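Long-range contact in aminotransferase (PDB 4ZM4), which belongs to the class-III aminotransferases, a family of pyridoxal-5'-phosphate-dependent enzymes: residues 60-73 and 411-425. The protein carries 1 engineered substitution. Sequence-based numbering, arbitrary orientation.
With P3B ((3E,4R,5R)-4,5-dihydroxy-3-{[(Z)-{3-hydroxy-2-methyl-5-[(phosphonooxy)methyl]pyridin-4(1H)-ylidene}methyl]imino}cyclohex-1-ene-1-carboxylic acid), chain H.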
loop_
_atom_site.group_PDB
_atom_site.type_symbol
_atom_site.label_atom_id
_atom_site.label_comp_id
_atom_site.label_asym_id
_atom_site.label_seq_id
_atom_site.Cartn_x
_atom_site.Cartn_y
_atom_site.Cartn_z
ATOM N N ILE B 60 -12.265 -25.599 6.863
ATOM C CA ILE B 60 -13.263 -24.580 7.156
ATOM C C ILE B 60 -13.761 -23.931 5.891
ATOM O O ILE B 60 -12.976 -23.432 5.105
ATOM C CB ILE B 60 -12.704 -23.471 8.067
ATOM C CG1 ILE B 60 -12.175 -24.074 9.362
ATOM C CG2 ILE B 60 -13.822 -22.512 8.447
ATOM C CD1 ILE B 60 -10.674 -24.322 9.451
ATOM N N ILE B 61 -15.078 -23.906 5.729
ATOM C CA ILE B 61 -15.714 -23.146 4.681
ATOM C C ILE B 61 -15.686 -21.686 5.065
ATOM O O ILE B 61 -16.192 -21.304 6.120
ATOM C CB ILE B 61 -17.165 -23.594 4.461
ATOM C CG1 ILE B 61 -17.199 -25.028 3.917
ATOM C CG2 ILE B 61 -17.858 -22.685 3.460
ATOM C CD1 ILE B 61 -18.561 -25.693 4.064
ATOM N N ASP B 62 -15.071 -20.867 4.215
ATOM C CA ASP B 62 -14.873 -19.448 4.476
ATOM C C ASP B 62 -15.956 -18.621 3.824
ATOM O O ASP B 62 -16.117 -18.667 2.602
ATOM C CB ASP B 62 -13.506 -19.043 3.937
ATOM C CG ASP B 62 -12.972 -17.727 4.553
ATOM O OD1 ASP B 62 -13.755 -16.988 5.143
ATOM O OD2 ASP B 62 -11.768 -17.464 4.435
ATOM N N LEU B 63 -16.739 -17.883 4.627
ATOM C CA LEU B 63 -17.752 -16.968 4.079
ATOM C C LEU B 63 -17.216 -15.531 4.003
ATOM O O LEU B 63 -17.835 -14.667 3.384
ATOM C CB LEU B 63 -19.028 -17.005 4.912
ATOM C CG LEU B 63 -19.709 -18.357 5.025
ATOM C CD1 LEU B 63 -20.938 -18.222 5.879
ATOM C CD2 LEU B 63 -20.064 -18.947 3.664
ATOM N N ASN B 64 -16.058 -15.298 4.621
ATOM C CA ASN B 64 -15.412 -13.989 4.631
ATOM C C ASN B 64 -14.491 -13.777 3.416
ATOM O O ASN B 64 -14.418 -12.692 2.883
ATOM C CB ASN B 64 -14.606 -13.866 5.923
ATOM C CG ASN B 64 -14.056 -12.478 6.140
ATOM O OD1 ASN B 64 -14.805 -11.514 6.280
ATOM N ND2 ASN B 64 -12.726 -12.369 6.193
ATOM N N MET B 65 -13.755 -14.813 3.032
ATOM C CA MET B 65 -12.947 -14.804 1.814
ATOM C C MET B 65 -11.915 -13.687 1.686
ATOM O O MET B 65 -11.667 -13.166 0.571
ATOM C CB MET B 65 -13.877 -14.808 0.583
ATOM C CG MET B 65 -14.749 -16.057 0.488
ATOM S SD MET B 65 -13.860 -17.626 0.381
ATOM C CE MET B 65 -12.862 -17.391 -1.089
ATOM N N GLY B 66 -11.292 -13.322 2.802
ATOM C CA GLY B 66 -10.220 -12.334 2.757
ATOM C C GLY B 66 -10.666 -10.964 2.373
ATOM O O GLY B 66 -9.908 -10.175 1.801
ATOM N N TYR B 67 -11.905 -10.676 2.676
ATOM C CA TYR B 67 -12.441 -9.321 2.632
ATOM C C TYR B 67 -12.661 -8.700 1.220
ATOM O O TYR B 67 -12.573 -7.475 1.066
ATOM C CB TYR B 67 -11.609 -8.402 3.549
ATOM C CG TYR B 67 -11.557 -8.839 4.995
ATOM C CD1 TYR B 67 -12.533 -8.455 5.905
ATOM C CD2 TYR B 67 -10.520 -9.607 5.464
ATOM C CE1 TYR B 67 -12.461 -8.818 7.247
ATOM C CE2 TYR B 67 -10.437 -9.967 6.806
ATOM C CZ TYR B 67 -11.408 -9.584 7.696
ATOM O OH TYR B 67 -11.330 -9.982 9.026
ATOM N N GLY B 68 -13.023 -9.518 0.229
ATOM C CA GLY B 68 -13.566 -9.003 -1.043
ATOM C C GLY B 68 -12.908 -9.312 -2.390
ATOM O O GLY B 68 -13.572 -9.216 -3.417
ATOM N N PRO B 69 -11.609 -9.635 -2.416
ATOM C CA PRO B 69 -10.923 -9.799 -3.723
ATOM C C PRO B 69 -11.272 -11.049 -4.526
ATOM O O PRO B 69 -11.127 -11.030 -5.742
ATOM C CB PRO B 69 -9.428 -9.869 -3.365
ATOM C CG PRO B 69 -9.329 -9.598 -1.917
ATOM C CD PRO B 69 -10.685 -9.814 -1.291
ATOM N N HIS B 70 -11.770 -12.092 -3.866
ATOM C CA HIS B 70 -11.829 -13.423 -4.450
ATOM C C HIS B 70 -13.197 -13.751 -4.979
ATOM O O HIS B 70 -13.978 -14.476 -4.368
ATOM C CB HIS B 70 -11.350 -14.431 -3.411
ATOM C CG HIS B 70 -9.962 -14.148 -2.931
ATOM N ND1 HIS B 70 -9.690 -13.656 -1.662
ATOM C CD2 HIS B 70 -8.776 -14.230 -3.565
ATOM C CE1 HIS B 70 -8.392 -13.448 -1.542
ATOM N NE2 HIS B 70 -7.813 -13.797 -2.674
ATOM N N LEU B 71 -13.468 -13.246 -6.159
ATOM C CA LEU B 71 -14.731 -13.462 -6.836
ATOM C C LEU B 71 -14.885 -14.923 -7.282
ATOM O O LEU B 71 -16.009 -15.463 -7.341
ATOM C CB LEU B 71 -14.806 -12.534 -8.023
ATOM C CG LEU B 71 -16.169 -12.176 -8.554
ATOM C CD1 LEU B 71 -16.947 -11.365 -7.546
ATOM C CD2 LEU B 71 -16.024 -11.386 -9.853
ATOM N N PHE B 72 -13.765 -15.556 -7.583
ATOM C CA PHE B 72 -13.730 -16.939 -8.042
ATOM C C PHE B 72 -13.147 -17.899 -7.000
ATOM O O PHE B 72 -12.819 -19.035 -7.313
ATOM C CB PHE B 72 -12.885 -17.025 -9.324
ATOM C CG PHE B 72 -13.355 -16.112 -10.426
ATOM C CD1 PHE B 72 -14.547 -16.381 -11.111
ATOM C CD2 PHE B 72 -12.619 -14.980 -10.786
ATOM C CE1 PHE B 72 -14.983 -15.547 -12.127
ATOM C CE2 PHE B 72 -13.063 -14.146 -11.807
ATOM C CZ PHE B 72 -14.242 -14.425 -12.478
ATOM N N GLY B 73 -12.949 -17.441 -5.776
ATOM C CA GLY B 73 -12.357 -18.289 -4.738
ATOM C C GLY B 73 -10.871 -18.189 -4.659
ATOM O O GLY B 73 -10.229 -17.491 -5.431
ATOM N N VAL B 411 -17.356 -23.443 9.626
ATOM C CA VAL B 411 -17.767 -22.292 8.803
ATOM C C VAL B 411 -17.227 -21.022 9.470
ATOM O O VAL B 411 -17.540 -20.760 10.630
ATOM C CB VAL B 411 -19.299 -22.221 8.676
ATOM C CG1 VAL B 411 -19.754 -20.944 7.952
ATOM C CG2 VAL B 411 -19.824 -23.452 7.952
ATOM N N TYR B 412 -16.431 -20.239 8.736
ATOM C CA TYR B 412 -15.924 -18.985 9.247
ATOM C C TYR B 412 -16.624 -17.788 8.624
ATOM O O TYR B 412 -16.593 -17.614 7.408
ATOM C CB TYR B 412 -14.416 -18.848 9.021
ATOM C CG TYR B 412 -13.870 -17.534 9.511
ATOM C CD1 TYR B 412 -13.672 -17.304 10.855
ATOM C CD2 TYR B 412 -13.595 -16.487 8.629
ATOM C CE1 TYR B 412 -13.198 -16.087 11.335
ATOM C CE2 TYR B 412 -13.123 -15.256 9.097
ATOM C CZ TYR B 412 -12.925 -15.069 10.452
ATOM O OH TYR B 412 -12.444 -13.867 10.924
ATOM N N PHE B 413 -17.180 -16.928 9.483
ATOM C CA PHE B 413 -17.483 -15.558 9.132
ATOM C C PHE B 413 -16.942 -14.630 10.241
ATOM O O PHE B 413 -16.630 -15.108 11.305
ATOM C CB PHE B 413 -18.986 -15.365 8.873
ATOM C CG PHE B 413 -19.871 -15.847 9.975
ATOM C CD1 PHE B 413 -20.189 -15.011 11.019
ATOM C CD2 PHE B 413 -20.376 -17.122 9.977
ATOM C CE1 PHE B 413 -20.992 -15.448 12.049
ATOM C CE2 PHE B 413 -21.195 -17.560 10.996
ATOM C CZ PHE B 413 -21.511 -16.722 12.038
ATOM N N HIS B 414 -16.856 -13.318 9.983
ATOM C CA HIS B 414 -16.350 -12.347 10.968
ATOM C C HIS B 414 -17.340 -12.239 12.157
ATOM O O HIS B 414 -18.543 -12.195 11.947
ATOM C CB HIS B 414 -16.163 -10.980 10.325
ATOM C CG HIS B 414 -15.336 -10.028 11.131
ATOM N ND1 HIS B 414 -15.777 -9.447 12.300
ATOM C CD2 HIS B 414 -14.107 -9.511 10.900
ATOM C CE1 HIS B 414 -14.847 -8.654 12.782
ATOM N NE2 HIS B 414 -13.833 -8.651 11.938
ATOM N N PRO B 415 -16.827 -12.190 13.394
ATOM C CA PRO B 415 -17.692 -12.159 14.577
ATOM C C PRO B 415 -18.567 -10.931 14.756
ATOM O O PRO B 415 -19.558 -11.014 15.493
ATOM C CB PRO B 415 -16.723 -12.241 15.760
ATOM C CG PRO B 415 -15.355 -12.179 15.195
ATOM C CD PRO B 415 -15.424 -12.474 13.735
ATOM N N ASN B 416 -18.192 -9.817 14.142
ATOM C CA ASN B 416 -18.972 -8.616 14.187
ATOM C C ASN B 416 -20.092 -8.738 13.156
ATOM O O ASN B 416 -19.853 -8.933 11.971
ATOM C CB ASN B 416 -18.092 -7.400 13.904
ATOM C CG ASN B 416 -18.827 -6.090 14.070
ATOM O OD1 ASN B 416 -20.061 -6.021 14.008
ATOM N ND2 ASN B 416 -18.083 -5.044 14.296
ATOM N N ALA B 417 -21.327 -8.607 13.602
ATOM C CA ALA B 417 -22.462 -8.796 12.714
ATOM C C ALA B 417 -22.493 -7.822 11.523
ATOM O O ALA B 417 -23.059 -8.131 10.480
ATOM C CB ALA B 417 -23.754 -8.690 13.524
ATOM N N LEU B 418 -21.929 -6.638 11.702
ATOM C CA LEU B 418 -21.908 -5.610 10.665
ATOM C C LEU B 418 -20.851 -5.842 9.586
ATOM O O LEU B 418 -20.852 -5.154 8.574
ATOM C CB LEU B 418 -21.668 -4.251 11.295
ATOM C CG LEU B 418 -22.702 -3.805 12.341
ATOM C CD1 LEU B 418 -22.197 -2.583 13.060
ATOM C CD2 LEU B 418 -24.037 -3.518 11.706
ATOM N N GLU B 419 -19.965 -6.810 9.766
ATOM C CA GLU B 419 -18.981 -7.131 8.746
ATOM C C GLU B 419 -19.558 -8.120 7.718
ATOM O O GLU B 419 -20.012 -9.192 8.069
ATOM C CB GLU B 419 -17.734 -7.714 9.382
ATOM C CG GLU B 419 -16.961 -6.708 10.228
ATOM C CD GLU B 419 -16.308 -5.629 9.406
ATOM O OE1 GLU B 419 -16.213 -5.759 8.166
ATOM O OE2 GLU B 419 -15.903 -4.613 9.996
ATOM N N PRO B 420 -19.519 -7.758 6.434
ATOM C CA PRO B 420 -20.206 -8.570 5.442
ATOM C C PRO B 420 -19.547 -9.936 5.141
ATOM O O PRO B 420 -18.376 -10.153 5.468
ATOM C CB PRO B 420 -20.196 -7.666 4.205
ATOM C CG PRO B 420 -18.977 -6.826 4.358
ATOM C CD PRO B 420 -18.813 -6.606 5.830
ATOM N N TRP B 421 -20.346 -10.853 4.585
ATOM C CA TRP B 421 -19.877 -12.062 3.886
ATOM C C TRP B 421 -19.582 -11.702 2.428
ATOM O O TRP B 421 -20.314 -10.902 1.804
ATOM C CB TRP B 421 -21.007 -13.115 3.852
ATOM C CG TRP B 421 -21.499 -13.635 5.186
ATOM C CD1 TRP B 421 -21.157 -13.197 6.426
ATOM C CD2 TRP B 421 -22.468 -14.674 5.385
ATOM N NE1 TRP B 421 -21.841 -13.903 7.378
ATOM C CE2 TRP B 421 -22.637 -14.828 6.762
ATOM C CE3 TRP B 421 -23.200 -15.500 4.520
ATOM C CZ2 TRP B 421 -23.520 -15.772 7.301
ATOM C CZ3 TRP B 421 -24.069 -16.414 5.050
ATOM C CH2 TRP B 421 -24.214 -16.562 6.421
ATOM N N PHE B 422 -18.575 -12.338 1.855
ATOM C CA PHE B 422 -18.175 -12.120 0.457
ATOM C C PHE B 422 -18.209 -13.427 -0.336
ATOM O O PHE B 422 -17.195 -14.127 -0.462
ATOM C CB PHE B 422 -16.756 -11.555 0.413
ATOM C CG PHE B 422 -16.648 -10.170 0.968
ATOM C CD1 PHE B 422 -16.323 -9.965 2.283
ATOM C CD2 PHE B 422 -16.860 -9.059 0.159
ATOM C CE1 PHE B 422 -16.166 -8.687 2.775
ATOM C CE2 PHE B 422 -16.727 -7.790 0.668
ATOM C CZ PHE B 422 -16.382 -7.599 1.976
ATOM N N LEU B 423 -19.368 -13.761 -0.903
ATOM C CA LEU B 423 -19.507 -15.053 -1.635
ATOM C C LEU B 423 -18.738 -15.046 -2.970
ATOM O O LEU B 423 -18.359 -13.992 -3.478
ATOM C CB LEU B 423 -20.976 -15.422 -1.838
ATOM C CG LEU B 423 -21.887 -15.300 -0.609
ATOM C CD1 LEU B 423 -23.290 -15.757 -0.952
ATOM C CD2 LEU B 423 -21.366 -16.095 0.580
ATOM N N SER B 424 -18.522 -16.235 -3.505
ATOM C CA SER B 424 -17.680 -16.451 -4.669
ATOM C C SER B 424 -18.269 -17.571 -5.492
ATOM O O SER B 424 -19.212 -18.233 -5.060
ATOM C CB SER B 424 -16.278 -16.847 -4.242
ATOM O OG SER B 424 -16.229 -18.223 -3.906
ATOM N N THR B 425 -17.732 -17.784 -6.687
ATOM C CA THR B 425 -18.258 -18.841 -7.565
ATOM C C THR B 425 -17.922 -20.189 -6.995
ATOM O O THR B 425 -18.508 -21.198 -7.407
ATOM C CB THR B 425 -17.694 -18.735 -8.990
ATOM O OG1 THR B 425 -16.276 -18.771 -8.928
ATOM C CG2 THR B 425 -18.125 -17.423 -9.643
HETATM O OAH P3B H . -6.234 0.125 2.678
HETATM P PBA P3B H . -7.044 -1.073 2.028
HETATM O OAI P3B H . -7.266 -2.012 3.175
HETATM O OAC P3B H . -6.300 -1.777 0.905
HETATM O OAQ P3B H . -8.462 -0.310 1.577
HETATM C CAM P3B H . -9.110 0.708 2.407
HETATM C CAV P3B H . -10.447 0.681 2.093
HETATM C CAL P3B H . -10.922 1.687 1.263
HETATM N NAP P3B H . -12.260 1.657 0.892
HETATM C CAU P3B H . -13.096 0.651 1.318
HETATM C CAA P3B H . -14.422 0.644 0.975
HETATM C CAW P3B H . -12.650 -0.287 2.139
HETATM O OAE P3B H . -13.524 -1.244 2.523
HETATM C CAX P3B H . -11.315 -0.352 2.542
HETATM C CAJ P3B H . -10.867 -1.383 3.440
HETATM N NAO P3B H . -11.750 -2.240 4.056
HETATM C CAT P3B H . -11.352 -3.148 5.003
HETATM C CAK P3B H . -10.062 -3.218 5.600
HETATM C CAS P3B H . -9.715 -4.102 6.615
HETATM C CAR P3B H . -8.409 -4.174 7.134
HETATM O OAD P3B H . -8.070 -5.031 7.965
HETATM O OAB P3B H . -7.559 -3.360 6.865
HETATM C CAN P3B H . -10.518 -5.120 6.955
HETATM C CAY P3B H . -11.896 -5.246 6.286
HETATM O OAF P3B H . -12.740 -5.633 7.388
HETATM C CAZ P3B H . -12.418 -3.969 5.511
HETATM O OAG P3B H . -13.488 -4.188 4.520
HETATM O O HOH W 1 -15.819 -9.003 6.587
HETATM O O HOH W 2 -17.451 -12.493 7.231
HETATM O O HOH W 3 -15.486 -13.406 -2.394
#
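I61 and V411 start a short parallel beta pairing, in which strand 411-412 forms the edge of the four-stranded mixed sheet built on 44-48, 51-54 and 59-62, in a class-III aminotransferase. Y412 N donates to I61 O (2.8 Å), and L63 N returns a bond to Y412 O. Past the strand, L63 O turns to the other arm of the 411-425 segment and accepts from F422 N, so L63 joins two sheets, since 421-422 pairs with 368-373. Its side chain packs against residues of both: CD1 sits over the six-membered ring of W421, 3.5 Å from the centroid and only 5° off the normal, and also touches V411 CG1 at 3.6 Å. The F422 ring lies against the backbone of Y67 and G68, with G68 CA over its face in a CH-pi contact. T425 N binds L71 O.

Y67 carries the contact into the ligand pocket. P3B lies over one face of the Y67 ring, toward its rim, with P3B OAF 3.2 Å from Y67 CD1, while N64 ND2 stands over the centre of the opposite face. The Y67 hydroxyl meets the edge of the H414 ring, OH to CD2 3.4 Å, in the imidazole plane. E419 CG covers a face of that imidazole, and E419 OE1 comes within 3.6 Å of P3B OAF.

Behind this layer, N64 OD1 accepts from two waters that also donate to P420 O; one of them takes the N-H of H414. An Asx turn, extended to an Asx motif by M65 N, holds the bend after the strand: with CG anti to the backbone N (chi1 -160°), D62 turns OD1 to N64 N and M65 N, while OD2 bonds Y74. Both N-H groups reach OD1 from the same face of the carboxylate, M65 N at 3.0 Å.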